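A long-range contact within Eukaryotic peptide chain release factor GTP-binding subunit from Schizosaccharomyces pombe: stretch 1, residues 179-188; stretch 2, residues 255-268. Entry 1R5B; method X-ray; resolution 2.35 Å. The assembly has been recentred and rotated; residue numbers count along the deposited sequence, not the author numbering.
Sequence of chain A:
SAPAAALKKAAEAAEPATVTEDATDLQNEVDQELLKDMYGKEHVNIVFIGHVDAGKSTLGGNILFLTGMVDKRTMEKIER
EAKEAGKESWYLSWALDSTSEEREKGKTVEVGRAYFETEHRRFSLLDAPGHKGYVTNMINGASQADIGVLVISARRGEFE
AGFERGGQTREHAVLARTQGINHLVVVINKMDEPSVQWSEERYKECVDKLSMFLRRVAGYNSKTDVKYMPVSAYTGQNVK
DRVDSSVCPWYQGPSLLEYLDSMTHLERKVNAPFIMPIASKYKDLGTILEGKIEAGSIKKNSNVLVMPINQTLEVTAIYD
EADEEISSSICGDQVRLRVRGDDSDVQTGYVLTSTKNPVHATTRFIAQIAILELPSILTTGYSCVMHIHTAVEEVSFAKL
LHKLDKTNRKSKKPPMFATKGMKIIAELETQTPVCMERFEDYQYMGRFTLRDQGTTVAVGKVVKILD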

# COMPACT_ATOMS: atom_id res chain seq x y z
N GLN A 179 0.27 -18.46 6.84
CA GLN A 179 -0.60 -17.39 6.36
C GLN A 179 0.09 -16.48 5.32
O GLN A 179 -0.46 -15.43 4.95
CB GLN A 179 -1.05 -16.51 7.54
CG GLN A 179 -1.96 -17.20 8.52
CD GLN A 179 -3.39 -17.24 8.04
OE1 GLN A 179 -4.08 -16.20 8.02
NE2 GLN A 179 -3.86 -18.42 7.65
N GLY A 180 1.28 -16.85 4.86
CA GLY A 180 1.96 -16.14 3.80
C GLY A 180 2.65 -14.89 4.29
O GLY A 180 3.09 -14.08 3.49
N ILE A 181 2.79 -14.75 5.60
CA ILE A 181 3.45 -13.59 6.20
C ILE A 181 4.94 -13.77 6.17
O ILE A 181 5.50 -14.49 7.00
CB ILE A 181 3.01 -13.35 7.69
CG1 ILE A 181 1.49 -13.28 7.80
CG2 ILE A 181 3.66 -12.07 8.22
CD1 ILE A 181 0.88 -12.32 6.80
N ASN A 182 5.58 -13.14 5.20
CA ASN A 182 7.02 -13.19 5.01
C ASN A 182 7.71 -11.97 5.59
O ASN A 182 8.94 -11.93 5.68
CB ASN A 182 7.34 -13.34 3.53
CG ASN A 182 6.84 -14.65 2.96
OD1 ASN A 182 6.36 -14.72 1.83
ND2 ASN A 182 6.94 -15.71 3.74
N HIS A 183 6.94 -10.97 5.98
CA HIS A 183 7.47 -9.83 6.69
C HIS A 183 6.61 -9.67 7.93
O HIS A 183 5.50 -9.16 7.87
CB HIS A 183 7.42 -8.59 5.82
CG HIS A 183 7.95 -7.37 6.48
ND1 HIS A 183 7.20 -6.64 7.38
CD2 HIS A 183 9.13 -6.73 6.37
CE1 HIS A 183 7.91 -5.60 7.79
NE2 HIS A 183 9.08 -5.63 7.19
N LEU A 184 7.12 -10.15 9.05
CA LEU A 184 6.35 -10.25 10.27
C LEU A 184 6.54 -8.98 11.09
O LEU A 184 7.66 -8.57 11.34
CB LEU A 184 6.83 -11.46 11.05
CG LEU A 184 6.01 -11.92 12.24
CD1 LEU A 184 4.61 -12.28 11.82
CD2 LEU A 184 6.69 -13.12 12.86
N VAL A 185 5.44 -8.37 11.49
CA VAL A 185 5.46 -7.32 12.50
C VAL A 185 5.25 -7.97 13.87
O VAL A 185 4.26 -8.65 14.10
CB VAL A 185 4.37 -6.27 12.24
CG1 VAL A 185 4.40 -5.20 13.31
CG2 VAL A 185 4.53 -5.65 10.86
N VAL A 186 6.21 -7.76 14.78
CA VAL A 186 6.19 -8.37 16.09
C VAL A 186 6.03 -7.24 17.11
O VAL A 186 6.91 -6.39 17.24
CB VAL A 186 7.50 -9.13 16.38
CG1 VAL A 186 7.55 -9.61 17.84
CG2 VAL A 186 7.65 -10.29 15.45
N VAL A 187 4.90 -7.25 17.80
CA VAL A 187 4.58 -6.22 18.77
C VAL A 187 4.88 -6.75 20.19
O VAL A 187 4.30 -7.74 20.64
CB VAL A 187 3.11 -5.78 18.56
CG1 VAL A 187 2.52 -5.21 19.78
CG2 VAL A 187 3.04 -4.75 17.42
N ILE A 188 5.83 -6.11 20.86
CA ILE A 188 6.17 -6.47 22.23
C ILE A 188 5.22 -5.68 23.14
O ILE A 188 5.40 -4.47 23.33
CB ILE A 188 7.65 -6.13 22.54
CG1 ILE A 188 8.63 -6.79 21.55
CG2 ILE A 188 8.00 -6.53 23.98
CD1 ILE A 188 8.59 -8.26 21.52
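Stretch 2 255-268: SLLEYLDSMTHLER

Stretch 2 runs back along stretch 1 in nearly the reverse direction: the axis of its helix 256-262 makes an angle of 173° with that of strand 184-188, and the two come within 11.3 Å, leaving room for side chains between them. After Met-263 leaves helical conformation, a short non-helical link brings the chain to a second helix, with Leu-266 at the N-cap position and Glu-267 as its first residue. The start of stretch 1 therefore meets the end of stretch 2.

Gly-180 has a positive phi of 80°, a conformation that glycine adopts easily, and its carbonyl O lies 3.1 Å from CD of Glu-267. Ile-181 directs its CA-to-CB bond away, yet the end of its buried side chain returns, with CD1 4.3 Å from CG of Glu-267. The carboxylate of Glu-267 then serves the loop backbone: Asn-182 N donates to Glu-267 OE2 at 2.9 Å, and His-183 N adds a weak hydrogen bond of 3.4 Å to the same Glu-267 OE2. An acidic side chain suits a place where two successive amides, not yet part of the strand, need an acceptor, although the modelled position of this oxygen is less certain.

His-183 points toward stretch 2 and has the largest covered area of its stretch. Its CB sits over the face of the His-265 ring, 3.5 Å from the centroid; the two rings are near parallel but slid apart, so they barely overlap. At the edge of the His-183 ring, CE1 approaches Tyr-259 OH to 2.9 Å.

In the strand, side chains alternate. Leu-184 points away, whereas Val-185 points toward the helix, its CG2 3.8 Å from both Tyr-259 CE2 and Met-263 CE. Val-186 is out of reach; Val-187 again faces stretch 2, placing CG2 3.9 Å from Leu-256 CD1. Compact, branched valines suit both strand geometry and this apolar packing.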

# COMPACT_ATOMS: atom_id res chain seq x y z
N SER A 255 5.10 4.75 16.11
CA SER A 255 4.03 3.99 16.74
C SER A 255 3.56 2.88 15.82
O SER A 255 3.83 2.91 14.62
CB SER A 255 2.84 4.90 17.07
OG SER A 255 2.14 5.26 15.90
N LEU A 256 2.86 1.91 16.37
CA LEU A 256 2.37 0.80 15.57
C LEU A 256 1.59 1.32 14.36
O LEU A 256 1.93 0.98 13.24
CB LEU A 256 1.50 -0.14 16.39
CG LEU A 256 0.86 -1.28 15.60
CD1 LEU A 256 1.93 -2.06 14.85
CD2 LEU A 256 0.09 -2.19 16.52
N LEU A 257 0.58 2.15 14.60
CA LEU A 257 -0.27 2.62 13.50
C LEU A 257 0.50 3.46 12.49
O LEU A 257 0.20 3.44 11.31
CB LEU A 257 -1.48 3.40 14.02
CG LEU A 257 -2.53 2.57 14.78
CD1 LEU A 257 -3.68 3.46 15.15
CD2 LEU A 257 -3.04 1.40 13.98
N GLU A 258 1.50 4.19 12.97
CA GLU A 258 2.31 5.02 12.10
C GLU A 258 3.11 4.13 11.14
O GLU A 258 3.25 4.44 9.97
CB GLU A 258 3.26 5.84 12.96
CG GLU A 258 4.20 6.76 12.22
CD GLU A 258 5.11 7.51 13.17
OE1 GLU A 258 4.80 7.60 14.38
OE2 GLU A 258 6.15 8.02 12.69
N TYR A 259 3.64 3.04 11.66
CA TYR A 259 4.35 2.05 10.87
C TYR A 259 3.42 1.30 9.89
O TYR A 259 3.76 1.10 8.73
CB TYR A 259 5.07 1.06 11.78
CG TYR A 259 5.79 0.02 11.00
CD1 TYR A 259 7.02 0.30 10.41
CD2 TYR A 259 5.22 -1.23 10.78
CE1 TYR A 259 7.68 -0.65 9.65
CE2 TYR A 259 5.87 -2.18 10.01
CZ TYR A 259 7.09 -1.88 9.45
OH TYR A 259 7.74 -2.81 8.69
N LEU A 260 2.25 0.88 10.37
CA LEU A 260 1.26 0.20 9.54
C LEU A 260 0.81 1.08 8.36
O LEU A 260 0.53 0.59 7.27
CB LEU A 260 0.03 -0.17 10.38
CG LEU A 260 -0.21 -1.61 10.86
CD1 LEU A 260 1.06 -2.40 11.03
CD2 LEU A 260 -1.05 -1.60 12.15
N ASP A 261 0.78 2.39 8.59
CA ASP A 261 0.32 3.33 7.59
C ASP A 261 1.24 3.45 6.38
O ASP A 261 0.76 3.49 5.26
CB ASP A 261 0.12 4.72 8.22
CG ASP A 261 -0.54 5.68 7.27
OD1 ASP A 261 -1.71 5.45 6.91
OD2 ASP A 261 0.02 6.69 6.81
N SER A 262 2.54 3.52 6.60
CA SER A 262 3.50 3.76 5.51
C SER A 262 4.30 2.51 5.11
O SER A 262 5.09 2.55 4.18
CB SER A 262 4.46 4.88 5.92
OG SER A 262 5.10 4.56 7.14
N MET A 263 4.07 1.41 5.83
CA MET A 263 4.55 0.06 5.50
C MET A 263 4.42 -0.23 4.02
O MET A 263 3.38 -0.06 3.42
CB MET A 263 3.63 -0.97 6.15
CG MET A 263 4.25 -1.80 7.13
SD MET A 263 3.11 -3.02 7.69
CE MET A 263 4.15 -4.40 7.25
N THR A 264 5.45 -0.81 3.48
CA THR A 264 5.53 -1.02 2.07
C THR A 264 5.31 -2.51 1.70
O THR A 264 4.75 -2.82 0.65
CB THR A 264 6.89 -0.49 1.66
OG1 THR A 264 6.75 0.30 0.50
CG2 THR A 264 7.85 -1.54 1.35
N HIS A 265 5.70 -3.42 2.58
CA HIS A 265 5.55 -4.84 2.32
C HIS A 265 4.14 -5.32 2.67
O HIS A 265 3.89 -5.66 3.80
CB HIS A 265 6.59 -5.61 3.12
CG HIS A 265 6.80 -7.02 2.68
ND1 HIS A 265 5.83 -8.00 2.81
CD2 HIS A 265 7.87 -7.62 2.14
CE1 HIS A 265 6.31 -9.14 2.35
NE2 HIS A 265 7.55 -8.94 1.94
N LEU A 266 3.23 -5.29 1.69
CA LEU A 266 1.90 -5.89 1.82
C LEU A 266 1.83 -7.15 0.94
O LEU A 266 1.98 -7.07 -0.28
CB LEU A 266 0.82 -4.88 1.39
CG LEU A 266 0.82 -3.48 2.02
CD1 LEU A 266 -0.38 -2.69 1.58
CD2 LEU A 266 0.82 -3.53 3.48
N GLU A 267 1.60 -8.30 1.55
CA GLU A 267 1.74 -9.59 0.85
C GLU A 267 0.96 -9.73 -0.45
O GLU A 267 1.51 -10.23 -1.40
CB GLU A 267 1.38 -10.76 1.74
CG GLU A 267 2.24 -10.93 2.97
CD GLU A 267 3.72 -11.17 2.67
OE1 GLU A 267 4.08 -11.59 1.56
OE2 GLU A 267 4.51 -10.93 3.61
N ARG A 268 -0.31 -9.33 -0.50
CA ARG A 268 -1.06 -9.46 -1.74
C ARG A 268 -0.42 -8.67 -2.87
O ARG A 268 -0.33 -9.14 -4.00
CB ARG A 268 -2.53 -9.03 -1.58
CG ARG A 268 -3.35 -9.97 -0.70
CD ARG A 268 -4.81 -9.57 -0.52
NE ARG A 268 -4.95 -8.21 -0.00
CZ ARG A 268 -6.05 -7.49 -0.09
NH1 ARG A 268 -7.14 -7.97 -0.66
NH2 ARG A 268 -6.07 -6.26 0.40